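Local coordinates for protein phospho-furanose lactonase (Mycoplasma synoviae, PDB 3OVG) that hydrolyses phosphorylated furanose lactones such as D-xylono-1,4-lactone 5-phosphate, using two zinc ions in each subunit, at residues A[198-206]-A[340-349]; A[205-213]-A[326-334]. One frame throughout, in Å; residues are numbered along the deposited sequence.

Interactions 1 and 2 lie on the same side of the chain's centre, their own centres about 16 Å apart, and share Phe205 and Gly206, where helix 195-205 gives way to the turn leading into strand 212-215. Interaction 1 packs the end of that helix against 340-349; interaction 2 ties the following turn to 326-334. Between them, Leu202 O and Ala207 N lie 3.0 Å apart, a probable hydrogen bond, and Leu202 CB packs 3.6 Å from Ile212 CD1. Interaction 1 is away from the annotated sites. Interaction 2 runs inward: the side chain of Gln213 comes within about 6 Å of that of the zinc ligand His26 and about 11 Å of a bound zinc ion.

Interaction 1. Residues A[198-206]-A[340-349]; sequences VAKHLIGFG and KVSKEVLELK
Val345 meets the end of helix 195-205 with both its methyl groups. Val345 CG1 sits over one face of the Phe205 ring, offset toward the rim, in a CH-pi contact 3.8 Å from the ring centroid. Val345 CG2 turns the other way, packing on the backbone of His201 and lying 4.0 Å from Gly204 CA. The first torsion explains the division: with CG1 anti to the backbone N (chi1 169°), one branch is sent to the phenyl ring and the other to the helix backbone. Beyond Val345, the CD2 methyl of Leu348 presses on the NE2 and CE1 side of the His201 imidazole, 3.3 Å from NE2. Round the same Phe205 ring, Val341 CG1, from ahead of the helix, comes in obliquely, and Lys349 CD, a turn beyond Val345, lies at the edge.

One direct hydrogen bond joins the backbones: Ser342 N donates to Gly204 O over 3.0 Å, tilted 28° from the carbonyl plane, and Val341 CA makes a CA-H...O contact with the same oxygen. Ser342 is also the N-cap of helix 343-351, its OG taking a weak bond from Val345 N. A water 2.8 Å from Ser342 OG reaches back weakly to Lys200 O. Gly204, which has no side chain, lets Ser342 and Val345 come close to the helix backbone. Gly206 then ends the first helix in a Schellman motif.

The two helical segments cross at -104°, their axes 9.0 Å apart. Helix 165-181 adjoins both: Leu168 touches His201 and Leu348, Ala175 touches Phe205, and Glu172 pairs with Lys349 NZ. Gln291 of a second subunit packs on His201 and Leu348, while the other flank of helix 195-205 rests on strands 185-190 and 212-215 of the TIM barrel.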
loop_
_atom_site.group_PDB
_atom_site.type_symbol
_atom_site.label_atom_id
_atom_site.label_comp_id
_atom_site.label_asym_id
_atom_site.label_seq_id
_atom_site.Cartn_x
_atom_site.Cartn_y
_atom_site.Cartn_z
ATOM N N VAL A 198 4.215 32.912 -5.972
ATOM C CA VAL A 198 3.152 33.259 -5.036
ATOM C C VAL A 198 3.203 34.768 -4.705
ATOM O O VAL A 198 2.195 35.487 -4.857
ATOM C CB VAL A 198 3.255 32.444 -3.776
ATOM C CG1 VAL A 198 2.455 33.140 -2.651
ATOM C CG2 VAL A 198 2.756 31.034 -4.065
ATOM N N ALA A 199 4.386 35.241 -4.326
ATOM C CA ALA A 199 4.633 36.670 -4.058
ATOM C C ALA A 199 4.196 37.569 -5.206
ATOM O O ALA A 199 3.388 38.481 -5.018
ATOM C CB ALA A 199 6.141 36.947 -3.683
ATOM N N LYS A 200 4.694 37.303 -6.406
ATOM C CA LYS A 200 4.367 38.154 -7.554
ATOM C C LYS A 200 2.890 38.134 -7.879
ATOM O O LYS A 200 2.302 39.156 -8.239
ATOM C CB LYS A 200 5.186 37.728 -8.762
ATOM C CG LYS A 200 6.668 38.055 -8.567
ATOM C CD LYS A 200 7.555 37.055 -9.297
ATOM C CE LYS A 200 7.992 37.526 -10.659
ATOM N NZ LYS A 200 9.140 36.674 -11.185
ATOM N N HIS A 201 2.265 36.970 -7.734
ATOM C CA HIS A 201 0.859 36.891 -8.081
ATOM C C HIS A 201 0.051 37.751 -7.136
ATOM O O HIS A 201 -0.741 38.560 -7.581
ATOM C CB HIS A 201 0.347 35.436 -8.129
ATOM C CG HIS A 201 1.004 34.618 -9.185
ATOM N ND1 HIS A 201 1.177 33.253 -9.081
ATOM C CD2 HIS A 201 1.546 34.981 -10.370
ATOM C CE1 HIS A 201 1.802 32.813 -10.157
ATOM N NE2 HIS A 201 2.038 33.842 -10.952
ATOM N N LEU A 202 0.253 37.588 -5.839
ATOM C CA LEU A 202 -0.542 38.316 -4.857
ATOM C C LEU A 202 -0.417 39.801 -5.103
ATOM O O LEU A 202 -1.405 40.520 -5.085
ATOM C CB LEU A 202 -0.093 37.978 -3.421
ATOM C CG LEU A 202 -0.501 36.590 -2.966
ATOM C CD1 LEU A 202 0.173 36.352 -1.637
ATOM C CD2 LEU A 202 -2.022 36.498 -2.837
ATOM N N ILE A 203 0.817 40.247 -5.311
ATOM C CA ILE A 203 1.105 41.633 -5.571
ATOM C C ILE A 203 0.512 42.037 -6.897
ATOM O O ILE A 203 0.010 43.129 -7.035
ATOM C CB ILE A 203 2.627 41.872 -5.594
ATOM C CG1 ILE A 203 3.203 41.720 -4.177
ATOM C CG2 ILE A 203 2.918 43.231 -6.204
ATOM C CD1 ILE A 203 4.782 41.564 -4.130
ATOM N N GLY A 204 0.534 41.131 -7.867
ATOM C CA GLY A 204 -0.117 41.389 -9.139
ATOM C C GLY A 204 -1.627 41.604 -9.025
ATOM O O GLY A 204 -2.215 42.350 -9.816
ATOM N N PHE A 205 -2.273 40.935 -8.076
ATOM C CA PHE A 205 -3.693 41.170 -7.862
ATOM C C PHE A 205 -3.931 42.511 -7.166
ATOM O O PHE A 205 -5.057 42.989 -7.124
ATOM C CB PHE A 205 -4.334 40.062 -7.038
ATOM C CG PHE A 205 -4.579 38.815 -7.799
ATOM C CD1 PHE A 205 -5.522 38.790 -8.816
ATOM C CD2 PHE A 205 -3.864 37.667 -7.503
ATOM C CE1 PHE A 205 -5.771 37.613 -9.524
ATOM C CE2 PHE A 205 -4.087 36.488 -8.200
ATOM C CZ PHE A 205 -5.040 36.454 -9.222
ATOM N N GLY A 206 -2.875 43.091 -6.601
ATOM C CA GLY A 206 -3.017 44.347 -5.893
ATOM C C GLY A 206 -2.790 44.218 -4.391
ATOM O O GLY A 206 -2.951 45.183 -3.659
ATOM N N LYS A 340 -6.102 47.202 -12.055
ATOM C CA LYS A 340 -4.745 47.227 -11.517
ATOM C C LYS A 340 -4.151 45.816 -11.497
ATOM O O LYS A 340 -3.024 45.637 -11.032
ATOM C CB LYS A 340 -4.681 47.825 -10.101
ATOM C CG LYS A 340 -5.364 49.172 -9.914
ATOM C CD LYS A 340 -4.770 50.231 -10.803
ATOM C CE LYS A 340 -5.068 51.630 -10.256
ATOM N NZ LYS A 340 -4.649 52.689 -11.230
ATOM N N VAL A 341 -4.904 44.818 -11.966
ATOM C CA VAL A 341 -4.358 43.464 -12.004
ATOM C C VAL A 341 -3.302 43.405 -13.115
ATOM O O VAL A 341 -3.537 43.846 -14.243
ATOM C CB VAL A 341 -5.434 42.358 -12.197
ATOM C CG1 VAL A 341 -4.759 41.000 -12.349
ATOM C CG2 VAL A 341 -6.439 42.309 -11.013
ATOM N N SER A 342 -2.143 42.856 -12.798
ATOM C CA SER A 342 -0.991 42.905 -13.714
ATOM C C SER A 342 -1.195 42.043 -14.941
ATOM O O SER A 342 -1.876 41.035 -14.881
ATOM C CB SER A 342 0.319 42.482 -13.011
ATOM O OG SER A 342 0.301 41.080 -12.694
ATOM N N LYS A 343 -0.550 42.415 -16.048
ATOM C CA LYS A 343 -0.646 41.637 -17.285
ATOM C C LYS A 343 -0.234 40.187 -17.051
ATOM O O LYS A 343 -0.860 39.254 -17.560
ATOM C CB LYS A 343 0.271 42.226 -18.355
ATOM C CG LYS A 343 -0.170 43.570 -18.907
ATOM C CD LYS A 343 0.457 43.783 -20.297
ATOM C CE LYS A 343 -0.251 44.884 -21.108
ATOM N NZ LYS A 343 -0.015 46.266 -20.564
ATOM N N GLU A 344 0.856 40.009 -16.313
ATOM C CA GLU A 344 1.389 38.685 -16.041
ATOM C C GLU A 344 0.342 37.758 -15.408
ATOM O O GLU A 344 0.192 36.613 -15.818
ATOM C CB GLU A 344 2.636 38.785 -15.161
ATOM C CG GLU A 344 3.090 37.435 -14.609
ATOM C CD GLU A 344 4.578 37.368 -14.256
ATOM O OE1 GLU A 344 5.420 37.772 -15.086
ATOM O OE2 GLU A 344 4.896 36.878 -13.152
ATOM N N VAL A 345 -0.376 38.256 -14.408
ATOM C CA VAL A 345 -1.413 37.471 -13.753
ATOM C C VAL A 345 -2.617 37.191 -14.665
ATOM O O VAL A 345 -3.155 36.093 -14.676
ATOM C CB VAL A 345 -1.883 38.152 -12.435
ATOM C CG1 VAL A 345 -3.142 37.480 -11.909
ATOM C CG2 VAL A 345 -0.747 38.123 -11.385
ATOM N N LEU A 346 -3.051 38.183 -15.420
ATOM C CA LEU A 346 -4.207 38.013 -16.304
ATOM C C LEU A 346 -3.933 36.976 -17.388
ATOM O O LEU A 346 -4.789 36.151 -17.736
ATOM C CB LEU A 346 -4.564 39.349 -16.959
ATOM C CG LEU A 346 -5.208 40.364 -16.020
ATOM C CD1 LEU A 346 -5.541 41.675 -16.770
ATOM C CD2 LEU A 346 -6.442 39.761 -15.339
ATOM N N GLU A 347 -2.716 37.002 -17.911
ATOM C CA GLU A 347 -2.364 36.026 -18.918
ATOM C C GLU A 347 -2.234 34.604 -18.319
ATOM O O GLU A 347 -2.598 33.632 -18.969
ATOM C CB GLU A 347 -1.098 36.443 -19.643
ATOM C CG GLU A 347 -0.857 35.650 -20.906
ATOM C CD GLU A 347 -1.820 36.030 -22.013
ATOM O OE1 GLU A 347 -2.526 37.051 -21.851
ATOM O OE2 GLU A 347 -1.855 35.309 -23.041
ATOM N N LEU A 348 -1.718 34.483 -17.090
ATOM C CA LEU A 348 -1.683 33.188 -16.407
ATOM C C LEU A 348 -3.113 32.656 -16.163
ATOM O O LEU A 348 -3.378 31.479 -16.331
ATOM C CB LEU A 348 -0.902 33.262 -15.092
ATOM C CG LEU A 348 -0.676 31.927 -14.349
ATOM C CD1 LEU A 348 0.008 30.880 -15.245
ATOM C CD2 LEU A 348 0.082 32.112 -13.020
ATOM N N LYS A 349 -4.046 33.527 -15.800
ATOM C CA LYS A 349 -5.408 33.087 -15.543
ATOM C C LYS A 349 -6.002 32.514 -16.830
ATOM O O LYS A 349 -6.720 31.503 -16.818
ATOM C CB LYS A 349 -6.269 34.251 -15.001
ATOM C CG LYS A 349 -6.027 34.619 -13.502
ATOM C CD LYS A 349 -7.017 35.707 -13.025
ATOM C CE LYS A 349 -8.475 35.251 -13.246
ATOM N NZ LYS A 349 -9.531 36.121 -12.595
HETATM O O HOH W 1 2.536 39.930 -11.502
#

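Interaction 2. Residues A[205-213]-A[326-334]; sequences FGANPDKIQ and RVLAFDEKR
Lys211 NZ is gripped from several directions by the end of helix 313-327 and the chain just after it. Lys211 NZ donates to Arg326 O at 3.3 Å, nearly in line with that carbonyl; Ala329 O also faces it, but the modelled separation is too short for that bond's length to be trusted. Asp331 OD1 forms a salt bridge with it through a long, weak hydrogen bond, and a water 2.7 Å from Lys211 NZ donates on to Arg326 O. Bends at chi2 (-65°) and chi3 (91°) fold the lysine chain round to these carbonyls.

Asp331 uses its second oxygen on Asn208: ND2 donates to the syn lone pair of OD2, 2.8 Å away and almost straight at 174°. The amide's other end, OD1, accepts from Asp210 N to close an Asx turn, so one amide shapes the turn with OD1 and reaches the other segment with ND2. Asp210 OD2 lies at the guanidinium edge of Arg326, forming a salt bridge whose hydrogen bond from NH1, 3.3 Å long, is weak. Farther out, Arg334 lays the edge of its guanidinium on Gly206 O, with NH2 at 3.1 Å.

Arg326 NH2 also bonds to Lys267 O and Thr236 OG1, and Gln213 NE2 to Thr270 OG1. Strand 212-215 runs between parallel strands 185-190 and 236-239 of the TIM barrel, and Val327, at the end of helix 313-327, packs on Gln213 and Thr236.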
loop_
_atom_site.group_PDB
_atom_site.type_symbol
_atom_site.label_atom_id
_atom_site.label_comp_id
_atom_site.label_asym_id
_atom_site.label_seq_id
_atom_site.Cartn_x
_atom_site.Cartn_y
_atom_site.Cartn_z
ATOM N N PHE A 205 -2.273 40.935 -8.076
ATOM C CA PHE A 205 -3.693 41.170 -7.862
ATOM C C PHE A 205 -3.931 42.511 -7.166
ATOM O O PHE A 205 -5.057 42.989 -7.124
ATOM C CB PHE A 205 -4.334 40.062 -7.038
ATOM C CG PHE A 205 -4.579 38.815 -7.799
ATOM C CD1 PHE A 205 -5.522 38.790 -8.816
ATOM C CD2 PHE A 205 -3.864 37.667 -7.503
ATOM C CE1 PHE A 205 -5.771 37.613 -9.524
ATOM C CE2 PHE A 205 -4.087 36.488 -8.200
ATOM C CZ PHE A 205 -5.040 36.454 -9.222
ATOM N N GLY A 206 -2.875 43.091 -6.601
ATOM C CA GLY A 206 -3.017 44.347 -5.893
ATOM C C GLY A 206 -2.790 44.218 -4.391
ATOM O O GLY A 206 -2.951 45.183 -3.659
ATOM N N ALA A 207 -2.413 43.040 -3.908
ATOM C CA ALA A 207 -2.164 42.908 -2.469
ATOM C C ALA A 207 -0.947 43.725 -2.059
ATOM O O ALA A 207 -0.042 43.901 -2.854
ATOM C CB ALA A 207 -2.016 41.423 -2.047
ATOM N N ASN A 208 -0.946 44.235 -0.827
ATOM C CA ASN A 208 0.217 44.924 -0.263
ATOM C C ASN A 208 1.315 43.938 0.180
ATOM O O ASN A 208 1.087 43.140 1.098
ATOM C CB ASN A 208 -0.248 45.768 0.924
ATOM C CG ASN A 208 0.868 46.627 1.539
ATOM O OD1 ASN A 208 2.032 46.588 1.132
ATOM N ND2 ASN A 208 0.495 47.401 2.553
ATOM N N PRO A 209 2.514 44.017 -0.438
ATOM C CA PRO A 209 3.614 43.138 -0.035
ATOM C C PRO A 209 3.808 43.169 1.482
ATOM O O PRO A 209 4.292 42.225 2.077
ATOM C CB PRO A 209 4.858 43.778 -0.684
ATOM C CG PRO A 209 4.351 44.782 -1.662
ATOM C CD PRO A 209 2.949 45.124 -1.310
ATOM N N ASP A 210 3.474 44.289 2.097
ATOM C CA ASP A 210 3.689 44.430 3.532
ATOM C C ASP A 210 2.806 43.559 4.407
ATOM O O ASP A 210 3.064 43.435 5.614
ATOM C CB ASP A 210 3.506 45.881 3.972
ATOM C CG ASP A 210 4.775 46.466 4.500
ATOM O OD1 ASP A 210 5.669 46.748 3.658
ATOM O OD2 ASP A 210 4.886 46.612 5.757
ATOM N N LYS A 211 1.757 43.007 3.813
ATOM C CA LYS A 211 0.770 42.170 4.520
ATOM C C LYS A 211 0.985 40.663 4.285
ATOM O O LYS A 211 0.207 39.814 4.788
ATOM C CB LYS A 211 -0.643 42.510 4.054
ATOM C CG LYS A 211 -1.146 43.901 4.375
ATOM C CD LYS A 211 -1.280 44.136 5.890
ATOM C CE LYS A 211 0.021 44.718 6.488
ATOM N NZ LYS A 211 -0.258 45.498 7.717
ATOM N N ILE A 212 2.037 40.333 3.540
ATOM C CA ILE A 212 2.217 38.978 3.037
ATOM C C ILE A 212 3.328 38.231 3.743
ATOM O O ILE A 212 4.494 38.651 3.715
ATOM C CB ILE A 212 2.564 38.974 1.519
ATOM C CG1 ILE A 212 1.506 39.735 0.701
ATOM C CG2 ILE A 212 2.868 37.514 1.006
ATOM C CD1 ILE A 212 1.762 39.673 -0.815
ATOM N N GLN A 213 2.966 37.105 4.342
ATOM C CA GLN A 213 3.964 36.118 4.745
ATOM C C GLN A 213 3.924 34.865 3.869
ATOM O O GLN A 213 2.829 34.385 3.456
ATOM C CB GLN A 213 3.723 35.684 6.181
ATOM C CG GLN A 213 4.149 36.693 7.232
ATOM C CD GLN A 213 3.722 36.247 8.612
ATOM O OE1 GLN A 213 2.559 36.438 8.995
ATOM N NE2 GLN A 213 4.657 35.652 9.373
ATOM N N ARG A 326 4.399 44.556 12.329
ATOM C CA ARG A 326 4.225 45.084 10.977
ATOM C C ARG A 326 3.296 44.230 10.116
ATOM O O ARG A 326 2.295 44.715 9.613
ATOM C CB ARG A 326 5.577 45.225 10.275
ATOM C CG ARG A 326 5.444 45.643 8.833
ATOM C CD ARG A 326 6.805 45.941 8.185
ATOM N NE ARG A 326 7.676 44.766 8.052
ATOM C CZ ARG A 326 7.443 43.755 7.217
ATOM N NH1 ARG A 326 6.350 43.753 6.460
ATOM N NH2 ARG A 326 8.290 42.728 7.146
ATOM N N VAL A 327 3.617 42.955 9.952
ATOM C CA VAL A 327 2.941 42.143 8.943
ATOM C C VAL A 327 1.525 41.699 9.343
ATOM O O VAL A 327 0.727 41.382 8.467
ATOM C CB VAL A 327 3.780 40.928 8.525
ATOM C CG1 VAL A 327 5.115 41.384 7.983
ATOM C CG2 VAL A 327 3.983 39.954 9.710
ATOM N N LEU A 328 1.213 41.714 10.642
ATOM C CA LEU A 328 -0.098 41.276 11.127
ATOM C C LEU A 328 -1.079 42.433 11.347
ATOM O O LEU A 328 -2.252 42.202 11.652
ATOM C CB LEU A 328 0.041 40.467 12.428
ATOM C CG LEU A 328 0.798 39.132 12.326
ATOM C CD1 LEU A 328 0.901 38.538 13.742
ATOM C CD2 LEU A 328 0.036 38.162 11.435
ATOM N N ALA A 329 -0.604 43.673 11.203
ATOM C CA ALA A 329 -1.461 44.848 11.405
ATOM C C ALA A 329 -2.447 44.972 10.248
ATOM O O ALA A 329 -2.048 44.783 9.109
ATOM C CB ALA A 329 -0.586 46.115 11.500
ATOM N N PHE A 330 -3.716 45.281 10.494
ATOM C CA PHE A 330 -4.607 45.528 9.359
ATOM C C PHE A 330 -4.196 46.776 8.576
ATOM O O PHE A 330 -3.769 47.780 9.162
ATOM C CB PHE A 330 -6.062 45.662 9.820
ATOM C CG PHE A 330 -6.805 44.332 9.877
ATOM C CD1 PHE A 330 -6.240 43.236 10.512
ATOM C CD2 PHE A 330 -8.048 44.191 9.293
ATOM C CE1 PHE A 330 -6.904 42.016 10.579
ATOM C CE2 PHE A 330 -8.745 42.970 9.364
ATOM C CZ PHE A 330 -8.180 41.890 9.996
ATOM N N ASP A 331 -4.335 46.724 7.254
ATOM C CA ASP A 331 -4.209 47.933 6.435
ATOM C C ASP A 331 -5.543 48.620 6.493
ATOM O O ASP A 331 -6.526 48.007 6.933
ATOM C CB ASP A 331 -3.955 47.584 4.969
ATOM C CG ASP A 331 -2.502 47.496 4.644
ATOM O OD1 ASP A 331 -1.679 47.712 5.566
ATOM O OD2 ASP A 331 -2.193 47.222 3.473
ATOM N N GLU A 332 -5.586 49.877 6.041
ATOM C CA GLU A 332 -6.859 50.509 5.757
ATOM C C GLU A 332 -7.489 49.744 4.590
ATOM O O GLU A 332 -6.778 49.260 3.700
ATOM C CB GLU A 332 -6.712 51.996 5.376
ATOM C CG GLU A 332 -6.246 52.941 6.525
ATOM C CD GLU A 332 -6.920 52.652 7.882
ATOM O OE1 GLU A 332 -8.155 52.910 8.046
ATOM O OE2 GLU A 332 -6.194 52.174 8.795
ATOM N N LYS A 333 -8.821 49.680 4.611
ATOM C CA LYS A 333 -9.632 49.074 3.562
ATOM C C LYS A 333 -9.499 49.798 2.227
ATOM O O LYS A 333 -9.347 51.019 2.179
ATOM C CB LYS A 333 -11.096 49.123 3.945
ATOM C CG LYS A 333 -11.430 48.419 5.207
ATOM C CD LYS A 333 -12.961 48.275 5.227
ATOM C CE LYS A 333 -13.502 47.853 6.565
ATOM N NZ LYS A 333 -14.936 47.382 6.354
ATOM N N ARG A 334 -9.534 49.028 1.144
ATOM C CA ARG A 334 -9.492 49.565 -0.202
ATOM C C ARG A 334 -10.589 48.899 -0.989
ATOM O O ARG A 334 -11.115 47.871 -0.578
ATOM C CB ARG A 334 -8.152 49.256 -0.869
ATOM C CG ARG A 334 -7.000 49.991 -0.206
ATOM C CD ARG A 334 -5.710 49.814 -1.001
ATOM N NE ARG A 334 -4.999 48.591 -0.667
ATOM C CZ ARG A 334 -4.519 47.720 -1.555
ATOM N NH1 ARG A 334 -4.681 47.911 -2.861
ATOM N NH2 ARG A 334 -3.872 46.635 -1.132
HETATM O O HOH W 2 6.546 42.138 4.122
HETATM O O HOH W 3 1.895 47.175 7.848
#